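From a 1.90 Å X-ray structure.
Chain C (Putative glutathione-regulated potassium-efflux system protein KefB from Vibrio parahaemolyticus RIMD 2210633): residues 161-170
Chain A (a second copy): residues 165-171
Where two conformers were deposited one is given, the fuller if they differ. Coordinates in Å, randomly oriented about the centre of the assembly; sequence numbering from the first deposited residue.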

ATOM      1  N   SER C 161      -0.227  -4.664  -4.052  1.00 22.21           N
ATOM      2  CA  SER C 161      -1.394  -4.247  -4.825  1.00 21.72           C
ATOM      3  C   SER C 161      -2.138  -3.135  -4.107  1.00 22.74           C
ATOM      4  O   SER C 161      -2.518  -2.145  -4.722  1.00 21.49           O
ATOM      5  CB  SER C 161      -2.323  -5.432  -5.021  1.00 23.19           C
ATOM      6  OG  SER C 161      -1.616  -6.406  -5.769  1.00 24.59           O
ATOM      7  N   GLU C 162      -2.304  -3.284  -2.795  1.00 21.47           N
ATOM      8  CA  GLU C 162      -2.877  -2.203  -1.976  1.00 21.86           C
ATOM      9  C   GLU C 162      -2.018  -0.926  -2.016  1.00 20.81           C
ATOM     10  O   GLU C 162      -2.550   0.185  -2.082  1.00 21.78           O
ATOM     11  CB  GLU C 162      -3.094  -2.677  -0.532  1.00 21.25           C
ATOM     12  CG  GLU C 162      -4.148  -3.797  -0.463  1.00 24.78           C
ATOM     13  CD  GLU C 162      -5.443  -3.350  -1.037  1.00 27.28           C
ATOM     14  OE1 GLU C 162      -5.942  -2.280  -0.657  1.00 33.14           O
ATOM     15  OE2 GLU C 162      -5.978  -4.054  -1.887  1.00 31.30           O
ATOM     16  N   ALA C 163      -0.692  -1.080  -1.972  1.00 20.96           N
ATOM     17  CA  ALA C 163       0.204   0.068  -1.996  1.00 20.65           C
ATOM     18  C   ALA C 163       0.055   0.820  -3.309  1.00 20.44           C
ATOM     19  O   ALA C 163       0.088   2.053  -3.315  1.00 22.02           O
ATOM     20  CB  ALA C 163       1.639  -0.389  -1.837  1.00 20.41           C
ATOM     21  N   GLY C 164      -0.126   0.103  -4.417  1.00 21.64           N
ATOM     22  CA  GLY C 164      -0.209   0.772  -5.727  1.00 21.74           C
ATOM     23  C   GLY C 164      -1.503   1.570  -5.864  1.00 23.13           C
ATOM     24  O   GLY C 164      -1.534   2.679  -6.407  1.00 22.43           O
ATOM     25  N   SER C 165      -2.586   0.979  -5.405  1.00 24.22           N
ATOM     26  CA  SER C 165      -3.851   1.675  -5.369  1.00 26.02           C
ATOM     27  C   SER C 165      -3.808   2.956  -4.511  1.00 26.69           C
ATOM     28  O   SER C 165      -4.244   4.019  -4.966  1.00 28.50           O
ATOM     29  CB  SER C 165      -4.910   0.687  -4.839  1.00 27.76           C
ATOM     30  OG  SER C 165      -6.056   1.376  -4.406  1.00 31.55           O
ATOM     31  N   GLY C 166      -3.287   2.854  -3.284  1.00 25.75           N
ATOM     32  CA  GLY C 166      -3.130   3.990  -2.381  1.00 24.70           C
ATOM     33  C   GLY C 166      -2.200   5.047  -2.933  1.00 24.91           C
ATOM     34  O   GLY C 166      -2.472   6.244  -2.837  1.00 24.54           O
ATOM     35  N   PHE C 167      -1.086   4.609  -3.487  1.00 24.53           N
ATOM     36  CA  PHE C 167      -0.159   5.481  -4.137  1.00 25.35           C
ATOM     37  C   PHE C 167      -0.863   6.353  -5.198  1.00 26.57           C
ATOM     38  O   PHE C 167      -0.739   7.578  -5.178  1.00 26.71           O
ATOM     39  CB  PHE C 167       0.940   4.609  -4.737  1.00 25.95           C
ATOM     40  CG  PHE C 167       2.006   5.349  -5.491  1.00 24.58           C
ATOM     41  CD1 PHE C 167       2.539   6.548  -5.028  1.00 25.70           C
ATOM     42  CD2 PHE C 167       2.576   4.759  -6.618  1.00 25.81           C
ATOM     43  CE1 PHE C 167       3.584   7.185  -5.723  1.00 26.85           C
ATOM     44  CE2 PHE C 167       3.634   5.385  -7.319  1.00 28.63           C
ATOM     45  CZ  PHE C 167       4.138   6.609  -6.855  1.00 26.00           C
ATOM     46  N   ALA C 168      -1.628   5.738  -6.095  1.00 27.34           N
ATOM     47  CA  ALA C 168      -2.250   6.509  -7.155  1.00 28.73           C
ATOM     48  C   ALA C 168      -3.242   7.525  -6.584  1.00 29.65           C
ATOM     49  O   ALA C 168      -3.308   8.682  -7.055  1.00 29.10           O
ATOM     50  CB  ALA C 168      -2.909   5.588  -8.210  1.00 28.19           C
ATOM     51  N   ARG C 169      -4.002   7.125  -5.572  0.50 30.50           N
ATOM     52  CA  ARG C 169      -4.969   8.052  -4.974  0.50 31.86           C
ATOM     53  C   ARG C 169      -4.272   9.215  -4.294  0.50 32.34           C
ATOM     54  O   ARG C 169      -4.613  10.376  -4.552  0.50 33.15           O
ATOM     55  CB  ARG C 169      -5.901   7.346  -3.985  0.50 31.95           C
ATOM     56  CG  ARG C 169      -6.915   6.483  -4.651  0.50 34.29           C
ATOM     57  CD  ARG C 169      -8.093   6.142  -3.736  0.50 36.46           C
ATOM     58  NE  ARG C 169      -8.953   5.161  -4.389  0.50 39.41           N
ATOM     59  CZ  ARG C 169     -10.109   5.420  -4.995  0.50 40.87           C
ATOM     60  NH1 ARG C 169     -10.592   6.653  -5.037  0.50 40.86           N
ATOM     61  NH2 ARG C 169     -10.791   4.426  -5.551  0.50 40.86           N
ATOM     62  N   HIS C 170      -3.300   8.903  -3.437  1.00 32.29           N
ATOM     63  CA  HIS C 170      -2.578   9.930  -2.669  1.00 32.65           C
ATOM     64  C   HIS C 170      -1.829  10.910  -3.618  1.00 31.93           C
ATOM     65  O   HIS C 170      -1.764  12.101  -3.362  1.00 30.83           O
ATOM     66  CB  HIS C 170      -1.591   9.270  -1.698  1.00 33.37           C
ATOM     67  CG  HIS C 170      -1.483   9.953  -0.354  1.00 37.55           C
ATOM     68  ND1 HIS C 170      -0.902   9.351   0.747  1.00 40.46           N
ATOM     69  CD2 HIS C 170      -1.904  11.174   0.069  1.00 41.41           C
ATOM     70  CE1 HIS C 170      -0.961  10.170   1.782  1.00 43.14           C
ATOM     71  NE2 HIS C 170      -1.567  11.285   1.399  1.00 41.71           N
TER
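Chain A, residues 165-171: SGFARHV

This is a close, nearly perpendicular crossing of two helices from copies of one protein, packed through glycine and held by one very short histidine–glutamate hydrogen bond. Chain A is helical throughout residues 165-171, and chain C throughout 161-170; both helices extend beyond these stretches. Their axes approach to 8.4 Å, and their N-to-C directions differ by 94°.

The backbones come nearest where A:Gly166 sits against C:Glu162, with a CA–CA distance of 5.2 Å. Glycine suits this position. A CB on A:Gly166 would point toward chain C and lie 3.0 Å from C:Glu162 O, a clash. C:Gly166 also lies near the crossing; a CB there would point toward chain A, 4.2 Å from A:Gly166 N.

A:His170 follows one helical turn after A:Gly166. Its chi1 is m, and its CA-to-CB bond points toward chain C. ND1 of A:His170 donates to OE1 of C:Glu162 at 2.5 Å, with an angle of 154° at the hydrogen. The carboxylate oxygen lies at the edge of the imidazole ring, near its plane. C:Ser165 OG approaches the same ring edge, 3.5 Å from A:His170 CE1. OE1 of C:Glu162 is also 3.0 Å from A:Gly166 O, but both are acceptors, so no hydrogen bond joins them.

A:Arg169 extends with chi1, chi2 and chi3 all t and meets C:Arg169. The two NH2 atoms of A:Arg169 and C:Arg169 are 3.0 Å apart. This is a contact of like charges, and both atoms are donors. Each guanidinium lies over a face of the other. C:Arg169 was deposited in two conformers, and the distance applies to the one given here. Water 1 bridges the helices: it accepts a weak hydrogen bond from A:Arg169 NH1 at 3.3 Å and is hydrogen-bonded to C:Ser165 OG at 3.1 Å.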

ATOM      1  N   SER A 165      -3.145   1.945   4.412  1.00 22.45           N
ATOM      2  CA  SER A 165      -4.259   2.844   4.048  1.00 23.55           C
ATOM      3  C   SER A 165      -5.288   2.177   3.112  1.00 24.56           C
ATOM      4  O   SER A 165      -6.513   2.170   3.392  1.00 25.39           O
ATOM      5  CB  SER A 165      -3.687   4.123   3.378  1.00 25.08           C
ATOM      6  OG  SER A 165      -4.759   4.837   2.782  1.00 30.12           O
ATOM      7  N   GLY A 166      -4.797   1.586   2.016  1.00 23.64           N
ATOM      8  CA  GLY A 166      -5.656   0.942   1.031  1.00 23.28           C
ATOM      9  C   GLY A 166      -6.279  -0.308   1.634  1.00 23.46           C
ATOM     10  O   GLY A 166      -7.429  -0.586   1.374  1.00 24.15           O
ATOM     11  N   PHE A 167      -5.510  -1.058   2.436  1.00 22.98           N
ATOM     12  CA  PHE A 167      -6.013  -2.224   3.216  1.00 22.28           C
ATOM     13  C   PHE A 167      -7.285  -1.861   3.998  1.00 23.00           C
ATOM     14  O   PHE A 167      -8.352  -2.495   3.816  1.00 23.85           O
ATOM     15  CB  PHE A 167      -4.874  -2.731   4.117  1.00 22.89           C
ATOM     16  CG  PHE A 167      -5.227  -3.882   5.072  1.00 22.41           C
ATOM     17  CD1 PHE A 167      -6.041  -4.965   4.676  1.00 22.36           C
ATOM     18  CD2 PHE A 167      -4.672  -3.904   6.331  1.00 21.80           C
ATOM     19  CE1 PHE A 167      -6.348  -5.994   5.552  1.00 21.66           C
ATOM     20  CE2 PHE A 167      -4.966  -4.937   7.222  1.00 20.74           C
ATOM     21  CZ  PHE A 167      -5.779  -5.994   6.833  1.00 21.89           C
ATOM     22  N   ALA A 168      -7.194  -0.832   4.835  1.00 22.76           N
ATOM     23  CA  ALA A 168      -8.305  -0.418   5.656  1.00 24.33           C
ATOM     24  C   ALA A 168      -9.481   0.051   4.791  1.00 25.24           C
ATOM     25  O   ALA A 168     -10.621  -0.377   4.981  1.00 25.49           O
ATOM     26  CB  ALA A 168      -7.831   0.686   6.655  1.00 24.73           C
ATOM     27  N   ARG A 169      -9.191   0.900   3.818  1.00 26.62           N
ATOM     28  CA  ARG A 169     -10.192   1.343   2.842  1.00 28.16           C
ATOM     29  C   ARG A 169     -10.967   0.183   2.151  1.00 28.52           C
ATOM     30  O   ARG A 169     -12.230   0.157   2.132  1.00 27.82           O
ATOM     31  CB  ARG A 169      -9.515   2.311   1.853  1.00 28.49           C
ATOM     32  CG  ARG A 169     -10.456   3.028   0.972  1.00 32.96           C
ATOM     33  CD  ARG A 169      -9.767   4.121   0.179  1.00 35.95           C
ATOM     34  NE  ARG A 169     -10.757   4.581  -0.782  1.00 41.92           N
ATOM     35  CZ  ARG A 169     -10.931   4.005  -1.959  1.00 42.29           C
ATOM     36  NH1 ARG A 169     -10.124   3.000  -2.324  1.00 43.79           N
ATOM     37  NH2 ARG A 169     -11.877   4.452  -2.780  1.00 44.74           N
ATOM     38  N   HIS A 170     -10.262  -0.777   1.604  1.00 27.34           N
ATOM     39  CA  HIS A 170     -10.895  -1.883   0.968  1.00 28.70           C
ATOM     40  C   HIS A 170     -11.622  -2.854   1.879  1.00 28.70           C
ATOM     41  O   HIS A 170     -12.614  -3.391   1.506  1.00 28.05           O
ATOM     42  CB  HIS A 170      -9.958  -2.576   0.020  1.00 27.98           C
ATOM     43  CG  HIS A 170      -9.497  -1.701  -1.105  1.00 31.32           C
ATOM     44  ND1 HIS A 170      -8.181  -1.595  -1.475  1.00 31.33           N
ATOM     45  CD2 HIS A 170     -10.183  -0.885  -1.933  1.00 33.02           C
ATOM     46  CE1 HIS A 170      -8.077  -0.762  -2.487  1.00 33.43           C
ATOM     47  NE2 HIS A 170      -9.277  -0.324  -2.787  1.00 34.26           N
ATOM     48  N   VAL A 171     -11.104  -3.041   3.075  1.00 28.50           N
ATOM     49  CA  VAL A 171     -11.783  -3.877   4.072  1.00 27.77           C
ATOM     50  C   VAL A 171     -13.130  -3.230   4.377  1.00 28.54           C
ATOM     51  O   VAL A 171     -14.143  -3.911   4.393  1.00 29.56           O
ATOM     52  CB  VAL A 171     -10.953  -4.041   5.379  1.00 28.04           C
ATOM     53  CG1 VAL A 171     -11.724  -4.742   6.492  1.00 27.31           C
ATOM     54  CG2 VAL A 171      -9.698  -4.821   5.103  1.00 27.01           C
TER
HETATM   55  O   HOH W   1      -6.856   2.720  -1.787  1.00 33.00           O